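Local coordinates for protein 3-hydroxyacyl-CoA dehydrogenase (Brucella suis, PDB 4O5O) that probably oxidises 3-hydroxyacyl-CoA thioesters to 3-ketoacyl-CoA with a nicotinamide cofactor, as a short-chain dehydrogenase built on a Rossmann fold, at residues Asn46-Glu51 and Arg62-Thr66; Arg87-Leu91 and Ala136-Asn140; Val68-Gly74 and Asn128-Leu132. All blocks are in the same frame, centred on the assembly; numbering follows the deposited sequence.

Contact 1: Asn46-Glu51 and Arg62-Thr66. With EDO (1,2-ethanediol), chain E.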
ATOM      1  N   ASN B  46     -33.649   4.114  -6.495  1.00 10.43           N
ATOM      2  CA  ASN B  46     -34.819   3.886  -5.651  1.00 11.23           C
ATOM      3  C   ASN B  46     -35.629   5.179  -5.582  1.00 10.49           C
ATOM      4  O   ASN B  46     -35.312   6.078  -4.787  1.00 13.27           O
ATOM      5  CB  ASN B  46     -34.340   3.402  -4.281  1.00 13.38           C
ATOM      6  CG  ASN B  46     -35.464   3.064  -3.321  1.00 15.36           C
ATOM      7  OD1 ASN B  46     -36.624   3.497  -3.453  1.00 15.18           O
ATOM      8  ND2 ASN B  46     -35.101   2.295  -2.298  1.00 20.44           N
ATOM      9  N   ALA B  47     -36.649   5.283  -6.441  1.00 11.82           N
ATOM     10  CA  ALA B  47     -37.484   6.471  -6.459  1.00 13.42           C
ATOM     11  C   ALA B  47     -38.192   6.768  -5.162  1.00 13.77           C
ATOM     12  O   ALA B  47     -38.273   7.917  -4.758  1.00 14.09           O
ATOM     13  CB  ALA B  47     -38.500   6.407  -7.594  1.00 15.63           C
ATOM     14  N   GLU B  48     -38.737   5.746  -4.533  1.00 14.31           N
ATOM     15  CA  GLU B  48     -39.462   5.945  -3.279  1.00 16.44           C
ATOM     16  C   GLU B  48     -38.551   6.593  -2.231  1.00 12.20           C
ATOM     17  O   GLU B  48     -38.931   7.583  -1.568  1.00 14.86           O
ATOM     18  CB  GLU B  48     -40.020   4.603  -2.778  1.00 20.86           C
ATOM     19  CG  GLU B  48     -40.825   4.655  -1.481  1.00 27.20           C
ATOM     20  CD  GLU B  48     -41.464   3.318  -1.130  1.00 38.32           C
ATOM     21  OE1 GLU B  48     -40.724   2.326  -0.923  1.00 45.40           O
ATOM     22  OE2 GLU B  48     -42.711   3.259  -1.057  1.00 47.31           O
ATOM     23  N   ALA B  49     -37.344   6.045  -2.082  1.00 12.64           N
ATOM     24  CA  ALA B  49     -36.423   6.521  -1.047  1.00 12.82           C
ATOM     25  C   ALA B  49     -35.888   7.893  -1.389  1.00 11.41           C
ATOM     26  O   ALA B  49     -35.764   8.758  -0.534  1.00 14.80           O
ATOM     27  CB  ALA B  49     -35.284   5.535  -0.852  1.00 15.55           C
ATOM     28  N   GLY B  50     -35.579   8.088  -2.658  1.00 11.63           N
ATOM     29  CA  GLY B  50     -35.044   9.363  -3.115  1.00 11.16           C
ATOM     30  C   GLY B  50     -36.041  10.505  -3.000  1.00 11.41           C
ATOM     31  O   GLY B  50     -35.696  11.594  -2.539  1.00 11.79           O
ATOM     32  N   GLU B  51     -37.289  10.257  -3.418  1.00 12.69           N
ATOM     33  CA  GLU B  51     -38.340  11.256  -3.300  1.00 13.58           C
ATOM     34  C   GLU B  51     -38.588  11.612  -1.838  1.00 11.48           C
ATOM     35  O   GLU B  51     -38.722  12.786  -1.491  1.00 13.72           O
ATOM     36  CB  GLU B  51     -39.628  10.778  -3.977  1.00 15.58           C
ATOM     37  CG  GLU B  51     -39.514  10.717  -5.493  1.00 19.41           C
ATOM     38  CD  GLU B  51     -40.746  10.160  -6.188  1.00 21.17           C
ATOM     39  OE1 GLU B  51     -41.814  10.098  -5.552  1.00 28.86           O
ATOM     40  OE2 GLU B  51     -40.651   9.804  -7.392  1.00 23.93           O
ATOM     41  N   ARG B  62     -33.286  18.453  -4.408  1.00 10.23           N
ATOM     42  CA  ARG B  62     -34.060  17.879  -5.505  1.00 11.49           C
ATOM     43  C   ARG B  62     -33.664  16.421  -5.656  1.00 10.06           C
ATOM     44  O   ARG B  62     -32.543  16.050  -5.328  1.00 13.00           O
ATOM     45  CB  ARG B  62     -33.760  18.603  -6.829  1.00 12.53           C
ATOM     46  CG  ARG B  62     -33.993  20.102  -6.861  1.00 14.56           C
ATOM     47  CD  ARG B  62     -35.466  20.500  -6.897  1.00 18.26           C
ATOM     48  NE  ARG B  62     -35.568  21.952  -7.047  1.00 20.04           N
ATOM     49  CZ  ARG B  62     -35.443  22.832  -6.052  1.00 17.21           C
ATOM     50  NH1 ARG B  62     -35.261  22.430  -4.800  1.00 20.44           N
ATOM     51  NH2 ARG B  62     -35.493  24.130  -6.311  1.00 26.42           N
ATOM     52  N   PHE B  63     -34.553  15.595  -6.180  1.00  9.91           N
ATOM     53  CA  PHE B  63     -34.274  14.216  -6.529  1.00  8.52           C
ATOM     54  C   PHE B  63     -34.494  13.958  -8.012  1.00  9.35           C
ATOM     55  O   PHE B  63     -35.450  14.459  -8.619  1.00 11.02           O
ATOM     56  CB  PHE B  63     -35.209  13.273  -5.750  1.00 10.61           C
ATOM     57  CG  PHE B  63     -35.099  11.825  -6.177  1.00  9.35           C
ATOM     58  CD1 PHE B  63     -33.934  11.111  -5.945  1.00 10.49           C
ATOM     59  CD2 PHE B  63     -36.143  11.186  -6.831  1.00 12.28           C
ATOM     60  CE1 PHE B  63     -33.798   9.789  -6.361  1.00 11.39           C
ATOM     61  CE2 PHE B  63     -36.033   9.856  -7.239  1.00 12.81           C
ATOM     62  CZ  PHE B  63     -34.852   9.148  -6.999  1.00 12.89           C
ATOM     63  N   GLN B  64     -33.601  13.172  -8.601  1.00 10.49           N
ATOM     64  CA  GLN B  64     -33.831  12.593  -9.930  1.00  9.78           C
ATOM     65  C   GLN B  64     -33.443  11.131  -9.939  1.00  9.78           C
ATOM     66  O   GLN B  64     -32.298  10.776  -9.649  1.00 10.18           O
ATOM     67  CB  GLN B  64     -33.042  13.313 -11.021  1.00 12.19           C
ATOM     68  CG  GLN B  64     -33.236  12.683 -12.408  1.00 13.67           C
ATOM     69  CD  GLN B  64     -34.679  12.571 -12.911  1.00 16.94           C
ATOM     70  OE1 GLN B  64     -35.143  11.498 -13.355  1.00 18.93           O
ATOM     71  NE2 GLN B  64     -35.373  13.656 -12.875  1.00 14.01           N
ATOM     72  N   ARG B  65     -34.381  10.288 -10.339  1.00  9.34           N
ATOM     73  CA  ARG B  65     -34.158   8.869 -10.416  1.00  9.98           C
ATOM     74  C   ARG B  65     -33.140   8.653 -11.527  1.00 10.11           C
ATOM     75  O   ARG B  65     -33.330   9.140 -12.638  1.00 10.45           O
ATOM     76  CB  ARG B  65     -35.480   8.149 -10.693  1.00  9.60           C
ATOM     77  CG  ARG B  65     -35.462   6.656 -10.439  1.00  9.97           C
ATOM     78  CD  ARG B  65     -34.830   5.843 -11.543  1.00 11.98           C
ATOM     79  NE  ARG B  65     -34.997   4.413 -11.286  1.00 12.06           N
ATOM     80  CZ  ARG B  65     -34.650   3.433 -12.118  1.00 10.81           C
ATOM     81  NH1 ARG B  65     -34.057   3.685 -13.274  1.00 14.05           N
ATOM     82  NH2 ARG B  65     -34.882   2.167 -11.757  1.00 14.80           N
ATOM     83  N   THR B  66     -32.079   7.893 -11.211  1.00  9.52           N
ATOM     84  CA  THR B  66     -30.895   7.813 -12.069  1.00 11.33           C
ATOM     85  C   THR B  66     -30.250   6.451 -11.918  1.00  9.78           C
ATOM     86  O   THR B  66     -29.990   6.046 -10.798  1.00 10.63           O
ATOM     87  CB  THR B  66     -29.859   8.852 -11.599  1.00 11.48           C
ATOM     88  OG1 THR B  66     -30.413  10.175 -11.680  1.00 11.55           O
ATOM     89  CG2 THR B  66     -28.573   8.836 -12.461  1.00 10.76           C
TER
HETATM   90  C1  EDO E 302     -37.771   2.366  -7.423  1.00 29.19           C
HETATM   91  O1  EDO E 302     -37.771   3.022  -8.707  1.00 29.98           O
HETATM   92  C2  EDO E 302     -39.151   2.284  -6.780  1.00 31.51           C
HETATM   93  O2  EDO E 302     -39.267   3.208  -5.700  1.00 29.79           O
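Phe-63 packs against the first turn of the helix that begins at Ala-47, and it meets that turn mainly with one face of its ring. The CA of Gly-50 stands over this face, 3.6 Å from the ring centroid of Phe-63 and 20° off the normal, a CH-pi contact made with glycine's main chain. Backbone N of Glu-51 lies above the same face, displaced toward the rim, while N of Arg-65 approaches the opposite face. The ring reaches the helix because CG of Phe-63 is turned away from its own backbone N (chi1 173°). Ala-47 CA approaches Phe-63 CE2 obliquely, at 3.8 Å, and Glu-51 lays the aliphatic part of its chain beside the ring, its CG 3.7 Å from Phe-63 CD2. Ala-47 also touches Arg-65, whose CG is 4.2 Å from Ala-47 CB; the arginine chain bends on so that NE bonds to Val-45 O. Asn-46 is the N-cap: its OD1 receives Ala-49 N at 3.0 Å, the donor standing well above the carbonyl plane. A 1,2-ethanediol molecule, probably from the crystallisation liquor, takes Glu-48 N on its O2 at 2.8 Å. The axes of helix segment 47-51 and strand segment 62-65 run 168° apart, as expected of the helix in a beta-alpha-beta crossover from strand 39-44. Apolar and CH-pi packing thus joins helix to strand, while the helix start illustrates a general rule: first-turn amides need acceptors from outside the helix. Asn-46 OD1 serves Ala-49 and, in this crystal, the diol serves Glu-48.

Contact 2: Arg87-Leu91 and Ala136-Asn140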
ATOM      1  N   ARG B  87     -25.394  25.169 -11.411  1.00 14.61           N
ATOM      2  CA  ARG B  87     -23.976  24.789 -11.336  1.00 13.46           C
ATOM      3  C   ARG B  87     -23.878  23.499 -10.542  1.00 11.20           C
ATOM      4  O   ARG B  87     -24.830  23.087  -9.884  1.00 12.08           O
ATOM      5  CB  ARG B  87     -23.164  25.902 -10.635  1.00 13.85           C
ATOM      6  CG  ARG B  87     -23.622  26.137  -9.202  1.00 15.16           C
ATOM      7  CD  ARG B  87     -22.946  27.281  -8.495  1.00 15.85           C
ATOM      8  NE  ARG B  87     -21.521  27.041  -8.348  1.00 17.13           N
ATOM      9  CZ  ARG B  87     -20.561  27.700  -8.982  1.00 18.21           C
ATOM     10  NH1 ARG B  87     -20.856  28.678  -9.838  1.00 21.04           N
ATOM     11  NH2 ARG B  87     -19.284  27.361  -8.768  1.00 18.13           N
ATOM     12  N   ILE B  88     -22.704  22.890 -10.634  1.00  9.63           N
ATOM     13  CA  ILE B  88     -22.305  21.756  -9.811  1.00  8.60           C
ATOM     14  C   ILE B  88     -20.907  22.029  -9.256  1.00  7.26           C
ATOM     15  O   ILE B  88     -19.980  22.345 -10.003  1.00  9.46           O
ATOM     16  CB  ILE B  88     -22.230  20.445 -10.621  1.00 10.31           C
ATOM     17  CG1 ILE B  88     -23.623  20.067 -11.138  1.00 11.87           C
ATOM     18  CG2 ILE B  88     -21.655  19.304  -9.779  1.00 10.15           C
ATOM     19  CD1 ILE B  88     -23.619  19.028 -12.247  1.00 14.17           C
ATOM     20  N   ASP B  89     -20.774  21.872  -7.952  1.00  8.29           N
ATOM     21  CA  ASP B  89     -19.532  22.114  -7.238  1.00  8.97           C
ATOM     22  C   ASP B  89     -18.880  20.848  -6.705  1.00  8.13           C
ATOM     23  O   ASP B  89     -17.656  20.756  -6.678  1.00  9.03           O
ATOM     24  CB  ASP B  89     -19.772  23.066  -6.062  1.00  9.92           C
ATOM     25  CG  ASP B  89     -20.164  24.451  -6.514  1.00 10.54           C
ATOM     26  OD1 ASP B  89     -19.285  25.226  -6.944  1.00 12.85           O
ATOM     27  OD2 ASP B  89     -21.361  24.776  -6.442  1.00 12.75           O
ATOM     28  N   VAL B  90     -19.702  19.913  -6.213  1.00  7.17           N
ATOM     29  CA  VAL B  90     -19.178  18.715  -5.576  1.00  6.94           C
ATOM     30  C   VAL B  90     -19.961  17.518  -6.082  1.00  7.18           C
ATOM     31  O   VAL B  90     -21.198  17.569  -6.160  1.00  7.76           O
ATOM     32  CB  VAL B  90     -19.307  18.766  -4.029  1.00  7.40           C
ATOM     33  CG1 VAL B  90     -18.754  17.484  -3.418  1.00  8.82           C
ATOM     34  CG2 VAL B  90     -18.603  19.993  -3.457  1.00  8.97           C
ATOM     35  N   LEU B  91     -19.254  16.449  -6.446  1.00  5.94           N
ATOM     36  CA  LEU B  91     -19.892  15.143  -6.701  1.00  5.65           C
ATOM     37  C   LEU B  91     -19.436  14.184  -5.623  1.00  5.58           C
ATOM     38  O   LEU B  91     -18.237  14.074  -5.361  1.00  6.64           O
ATOM     39  CB  LEU B  91     -19.446  14.581  -8.066  1.00  5.94           C
ATOM     40  CG  LEU B  91     -19.867  13.130  -8.326  1.00  7.02           C
ATOM     41  CD1 LEU B  91     -21.372  12.931  -8.419  1.00  9.23           C
ATOM     42  CD2 LEU B  91     -19.210  12.586  -9.577  1.00  7.55           C
ATOM     43  N   ALA B 136     -18.907  19.401 -16.328  1.00  8.41           N
ATOM     44  CA  ALA B 136     -19.683  20.548 -15.846  1.00  7.78           C
ATOM     45  C   ALA B 136     -18.821  21.483 -14.940  1.00  8.35           C
ATOM     46  O   ALA B 136     -18.808  22.705 -15.108  1.00  9.68           O
ATOM     47  CB  ALA B 136     -20.912  20.029 -15.115  1.00  9.21           C
ATOM     48  N   MET B 137     -18.088  20.896 -13.996  1.00  8.23           N
ATOM     49  CA  MET B 137     -17.268  21.661 -13.058  1.00  7.53           C
ATOM     50  C   MET B 137     -16.220  22.503 -13.779  1.00  7.40           C
ATOM     51  O   MET B 137     -15.879  23.603 -13.335  1.00  8.35           O
ATOM     52  CB  MET B 137     -16.557  20.721 -12.078  1.00  8.33           C
ATOM     53  CG  MET B 137     -17.476  20.096 -11.057  1.00  8.05           C
ATOM     54  SD  MET B 137     -16.577  18.758 -10.232  1.00  8.26           S
ATOM     55  CE  MET B 137     -17.807  18.150  -9.098  1.00  8.04           C
ATOM     56  N   ALA B 138     -15.699  21.965 -14.879  1.00  7.60           N
ATOM     57  CA  ALA B 138     -14.627  22.621 -15.616  1.00  9.55           C
ATOM     58  C   ALA B 138     -15.079  23.996 -16.137  1.00 10.14           C
ATOM     59  O   ALA B 138     -14.223  24.814 -16.453  1.00 10.56           O
ATOM     60  CB  ALA B 138     -14.117  21.748 -16.758  1.00 10.91           C
ATOM     61  N   LYS B 139     -16.396  24.222 -16.247  1.00  9.00           N
ATOM     62  CA  LYS B 139     -16.967  25.496 -16.685  1.00 10.69           C
ATOM     63  C   LYS B 139     -17.077  26.535 -15.584  1.00 10.22           C
ATOM     64  O   LYS B 139     -17.300  27.708 -15.854  1.00 11.37           O
ATOM     65  CB  LYS B 139     -18.345  25.263 -17.285  1.00 12.54           C
ATOM     66  CG  LYS B 139     -18.333  24.314 -18.465  1.00 14.45           C
ATOM     67  CD  LYS B 139     -19.735  24.093 -18.991  1.00 20.28           C
ATOM     68  CE  LYS B 139     -19.766  23.068 -20.111  1.00 26.46           C
ATOM     69  NZ  LYS B 139     -21.165  22.870 -20.578  1.00 34.33           N
ATOM     70  N   ASN B 140     -16.974  26.096 -14.336  1.00  9.70           N
ATOM     71  CA  ASN B 140     -17.124  26.998 -13.192  1.00  9.52           C
ATOM     72  C   ASN B 140     -16.015  28.040 -13.171  1.00 10.17           C
ATOM     73  O   ASN B 140     -14.879  27.774 -13.555  1.00 11.36           O
ATOM     74  CB  ASN B 140     -17.066  26.230 -11.863  1.00  8.89           C
ATOM     75  CG  ASN B 140     -18.269  25.358 -11.629  1.00  9.44           C
ATOM     76  OD1 ASN B 140     -19.353  25.599 -12.171  1.00 12.00           O
ATOM     77  ND2 ASN B 140     -18.105  24.352 -10.797  1.00  8.58           N
TER
HETATM   78  O   HOH W   1     -21.206  23.859 -12.917  1.00 15.11           O
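Asn-140 ND2 donates to Ile-88 O at 2.9 Å, a nearly straight bond (166°) whose acceptor lies in the plane of the amide. On the other branch, Asn-140 OD1 receives a bond from a water whose oxygen is 2.6 Å away, and this water accepts from Ile-88 N. Both backbone polar groups of Ile-88 are thereby tied to one asparagine, an example of a side-chain amide standing in for a main-chain partner; a weak bond from the water to Ala-136 O completes the bridge. Met-137 stretches its extended chain alongside the start of the strand. Its CG packs on Ile-88 O, and Met-137 CE ends 3.5 Å from Leu-91 N, against CB of Leu-91 and CG2 of Ile-88. Ile-88 CD1 meets Ala-136 CB at 4.1 Å. The NH2 end of Arg-87 lies over the Asn-140 amide, planes 18° apart, with Arg-87 NH2 3.6 Å from Asn-140 CG. Asp-89 holds it there, gripped side-on: Arg-87 NE bonds to Asp-89 OD2 at 3.0 Å and Arg-87 NH2 to Asp-89 OD1 at 2.8 Å, both oxygens met on their syn sides. A bend at chi3 (-63°) turns the guanidinium toward Asp-89, two residues on. Asp-89 also forms a salt bridge with Arg-14, so its carboxylate probably offsets the charge of two closely placed arginines. The type I turn from Met-137 to Asn-140 brings the amide back toward the strand. The contact joins the last part of helix 112-137 and this turn to strand 90-93, which pairs with strands 15-19 and 149-154, while Ile-88 and Ala-136 pack on helix 71-85.

Contact 3: Val68-Gly74 and Asn128-Leu132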
ATOM      1  N   VAL B  68     -26.803   5.182 -12.382  1.00  9.40           N
ATOM      2  CA  VAL B  68     -25.466   5.772 -12.563  1.00  9.41           C
ATOM      3  C   VAL B  68     -24.614   5.144 -13.664  1.00  7.98           C
ATOM      4  O   VAL B  68     -23.693   5.801 -14.157  1.00  8.74           O
ATOM      5  CB  VAL B  68     -24.629   5.806 -11.261  1.00 10.47           C
ATOM      6  CG1 VAL B  68     -25.214   6.791 -10.273  1.00 12.79           C
ATOM      7  CG2 VAL B  68     -24.473   4.420 -10.665  1.00 10.06           C
ATOM      8  N   ALA B  69     -24.941   3.916 -14.080  1.00  8.92           N
ATOM      9  CA  ALA B  69     -24.172   3.252 -15.130  1.00  9.67           C
ATOM     10  C   ALA B  69     -24.659   3.642 -16.529  1.00 10.32           C
ATOM     11  O   ALA B  69     -24.068   3.214 -17.523  1.00 12.13           O
ATOM     12  CB  ALA B  69     -24.224   1.750 -14.979  1.00 11.48           C
ATOM     13  N   SER B  70     -25.736   4.433 -16.605  1.00  8.59           N
ATOM     14  CA  SER B  70     -26.313   4.854 -17.890  1.00  9.33           C
ATOM     15  C   SER B  70     -25.758   6.195 -18.377  1.00  8.79           C
ATOM     16  O   SER B  70     -25.815   7.198 -17.672  1.00  9.13           O
ATOM     17  CB  SER B  70     -27.834   4.935 -17.791  1.00  9.55           C
ATOM     18  OG  SER B  70     -28.401   5.680 -18.849  1.00 11.04           O
ATOM     19  N   ASP B  71     -25.224   6.207 -19.593  1.00  9.66           N
ATOM     20  CA  ASP B  71     -24.783   7.448 -20.231  1.00 10.79           C
ATOM     21  C   ASP B  71     -25.921   8.493 -20.216  1.00 11.22           C
ATOM     22  O   ASP B  71     -25.743   9.658 -19.800  1.00 10.74           O
ATOM     23  CB  ASP B  71     -24.366   7.119 -21.674  1.00 12.82           C
ATOM     24  CG  ASP B  71     -23.944   8.341 -22.468  1.00 16.21           C
ATOM     25  OD1 ASP B  71     -22.788   8.714 -22.359  1.00 19.18           O
ATOM     26  OD2 ASP B  71     -24.749   8.895 -23.255  1.00 20.37           O
ATOM     27  N   THR B  72     -27.098   8.067 -20.680  1.00 11.66           N
ATOM     28  CA  THR B  72     -28.301   8.919 -20.757  1.00 12.22           C
ATOM     29  C   THR B  72     -28.682   9.481 -19.415  1.00  9.59           C
ATOM     30  O   THR B  72     -28.894  10.683 -19.271  1.00 11.00           O
ATOM     31  CB  THR B  72     -29.478   8.066 -21.290  1.00 15.44           C
ATOM     32  OG1 THR B  72     -29.230   7.784 -22.647  1.00 17.78           O
ATOM     33  CG2 THR B  72     -30.868   8.728 -21.090  1.00 19.72           C
ATOM     34  N   ASP B  73     -28.798   8.599 -18.421  1.00  9.57           N
ATOM     35  CA  ASP B  73     -29.248   9.046 -17.110  1.00  9.66           C
ATOM     36  C   ASP B  73     -28.217   9.942 -16.474  1.00  9.71           C
ATOM     37  O   ASP B  73     -28.569  10.885 -15.780  1.00 10.64           O
ATOM     38  CB  ASP B  73     -29.532   7.880 -16.174  1.00 10.05           C
ATOM     39  CG  ASP B  73     -30.843   7.209 -16.432  1.00 12.87           C
ATOM     40  OD1 ASP B  73     -31.600   7.613 -17.353  1.00 16.00           O
ATOM     41  OD2 ASP B  73     -31.118   6.266 -15.653  1.00 13.85           O
ATOM     42  N   GLY B  74     -26.935   9.661 -16.688  1.00  9.12           N
ATOM     43  CA  GLY B  74     -25.913  10.512 -16.118  1.00  8.42           C
ATOM     44  C   GLY B  74     -26.012  11.923 -16.678  1.00  8.62           C
ATOM     45  O   GLY B  74     -25.973  12.903 -15.921  1.00 10.24           O
ATOM     46  N   ASN B 128     -18.727   6.973 -14.767  1.00  5.53           N
ATOM     47  CA  ASN B 128     -19.687   7.689 -15.587  1.00  6.57           C
ATOM     48  C   ASN B 128     -20.082   9.010 -14.945  1.00  6.08           C
ATOM     49  O   ASN B 128     -20.070  10.070 -15.593  1.00  6.13           O
ATOM     50  CB  ASN B 128     -20.930   6.827 -15.805  1.00  6.13           C
ATOM     51  CG  ASN B 128     -21.905   7.461 -16.777  1.00  6.22           C
ATOM     52  OD1 ASN B 128     -21.499   8.004 -17.811  1.00  7.83           O
ATOM     53  ND2 ASN B 128     -23.196   7.406 -16.442  1.00  7.41           N
ATOM     54  N   MET B 129     -20.410   8.991 -13.663  1.00  6.56           N
ATOM     55  CA  MET B 129     -20.795  10.241 -13.026  1.00  6.33           C
ATOM     56  C   MET B 129     -19.599  11.192 -12.887  1.00  5.61           C
ATOM     57  O   MET B 129     -19.766  12.401 -13.018  1.00  6.73           O
ATOM     58  CB  MET B 129     -21.457   9.966 -11.664  1.00  7.97           C
ATOM     59  CG  MET B 129     -22.789   9.221 -11.786  1.00  8.10           C
ATOM     60  SD  MET B 129     -23.973   9.932 -12.920  1.00 11.16           S
ATOM     61  CE  MET B 129     -24.012  11.644 -12.387  1.00 14.35           C
ATOM     62  N   LEU B 130     -18.391  10.671 -12.615  1.00  5.82           N
ATOM     63  CA  LEU B 130     -17.259  11.571 -12.471  1.00  6.72           C
ATOM     64  C   LEU B 130     -16.889  12.275 -13.777  1.00  5.91           C
ATOM     65  O   LEU B 130     -16.597  13.466 -13.764  1.00  6.57           O
ATOM     66  CB  LEU B 130     -16.076  10.870 -11.822  1.00  9.58           C
ATOM     67  CG  LEU B 130     -15.040  10.105 -12.586  1.00 12.73           C
ATOM     68  CD1 LEU B 130     -14.064  11.014 -13.339  1.00  8.24           C
ATOM     69  CD2 LEU B 130     -14.287   9.270 -11.573  1.00 13.30           C
ATOM     70  N   ARG B 131     -16.984  11.580 -14.909  1.00  6.25           N
ATOM     71  CA  ARG B 131     -16.597  12.196 -16.182  1.00  7.07           C
ATOM     72  C   ARG B 131     -17.570  13.333 -16.523  1.00  5.66           C
ATOM     73  O   ARG B 131     -17.170  14.419 -16.985  1.00  6.55           O
ATOM     74  CB  ARG B 131     -16.479  11.151 -17.296  1.00  6.59           C
ATOM     75  CG  ARG B 131     -17.795  10.655 -17.862  1.00  7.43           C
ATOM     76  CD  ARG B 131     -17.710   9.418 -18.744  1.00  8.30           C
ATOM     77  NE  ARG B 131     -19.089   9.105 -19.123  1.00  7.92           N
ATOM     78  CZ  ARG B 131     -19.727   9.529 -20.203  1.00  8.98           C
ATOM     79  NH1 ARG B 131     -19.071  10.101 -21.203  1.00  9.29           N
ATOM     80  NH2 ARG B 131     -21.026   9.295 -20.282  1.00  8.74           N
ATOM     81  N   LEU B 132     -18.851  13.090 -16.272  1.00  6.43           N
ATOM     82  CA  LEU B 132     -19.872  14.080 -16.603  1.00  6.96           C
ATOM     83  C   LEU B 132     -19.878  15.263 -15.603  1.00  6.99           C
ATOM     84  O   LEU B 132     -20.058  16.437 -15.988  1.00  8.28           O
ATOM     85  CB  LEU B 132     -21.259  13.406 -16.670  1.00  7.64           C
ATOM     86  CG  LEU B 132     -21.372  12.329 -17.741  1.00  8.65           C
ATOM     87  CD1 LEU B 132     -22.705  11.614 -17.577  1.00  9.24           C
ATOM     88  CD2 LEU B 132     -21.215  12.910 -19.155  1.00  9.16           C
TER
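Asn-128 ND2 reaches across to two backbone carbonyls, Val-68 O at 2.8 Å and Ser-70 O at 2.9 Å, and so fastens the loop that leads into helix 71-85 to the side of helix 112-137. Both helices belong to the Rossmann fold of short-chain dehydrogenases. The first bond is the straighter (166° against 133°), and its acceptor lies near the plane of the amide; the donor stands above the carbonyl plane in each. Ser-70 O is shared, for Gly-74 N reaches it from the opposite face as a helical backbone bond, while Ser-70 OG caps the same turn by accepting from Asp-73 N. The other end of the amide is fixed as well. Arg-131, one turn along, places NE and NH2 on Asn-128 OD1, which lies in the guanidinium plane; the NH2 bond runs close to the line of the C=O. These bonds favour the orientation that keeps ND2 on the loop. Arg-131 NH2 also forms a salt bridge with Asp-71 OD1 at 2.8 Å, but here the bond is bent and the oxygen tilted from the guanidinium plane, in contrast with the in-plane grip on Asn-128. Asp-71 OD1 is met on the anti side, and OD2 pairs with Lys-75. Arg-131 NH1 continues to His-110 O of the second subunit, and Leu-112 of that subunit packs on Asp-71 and Asn-128, so the network runs up to a subunit interface. Elsewhere the contact turns apolar. Met-129 is bent at chi2 and chi3 (both -51°), which curls it back so that its CG packs on Val-68 CG1 at 3.8 Å and its SD lies 3.8 Å from Gly-74 CA. Leu-132 presses on the same glycine, its CD1 3.4 Å from Gly-74 C.

Overall arrangement
Contacts 1 and 2 reach the same parallel sheet; contact 3 lies among the helices beside it. Contact 1 is a surface contact at the outermost strand 61-65, where an aromatic ring meets a helix start within one beta-alpha-beta unit. Contacts 2 and 3 are buried and share helix 112-137, which they hold near its end and farther back, their centres 15 Å apart; Leu-91 of contact 2 packs on Met-129 and Leu-130 of contact 3. Contacts 1 and 3 touch where Thr-66 meets Asp-73. Asparagine side chains bond backbone carbonyls in both buried contacts, but contact 2 keeps its salt bridge within one segment and contact 3 carries one across, whereas contact 1 joins its segments by packing.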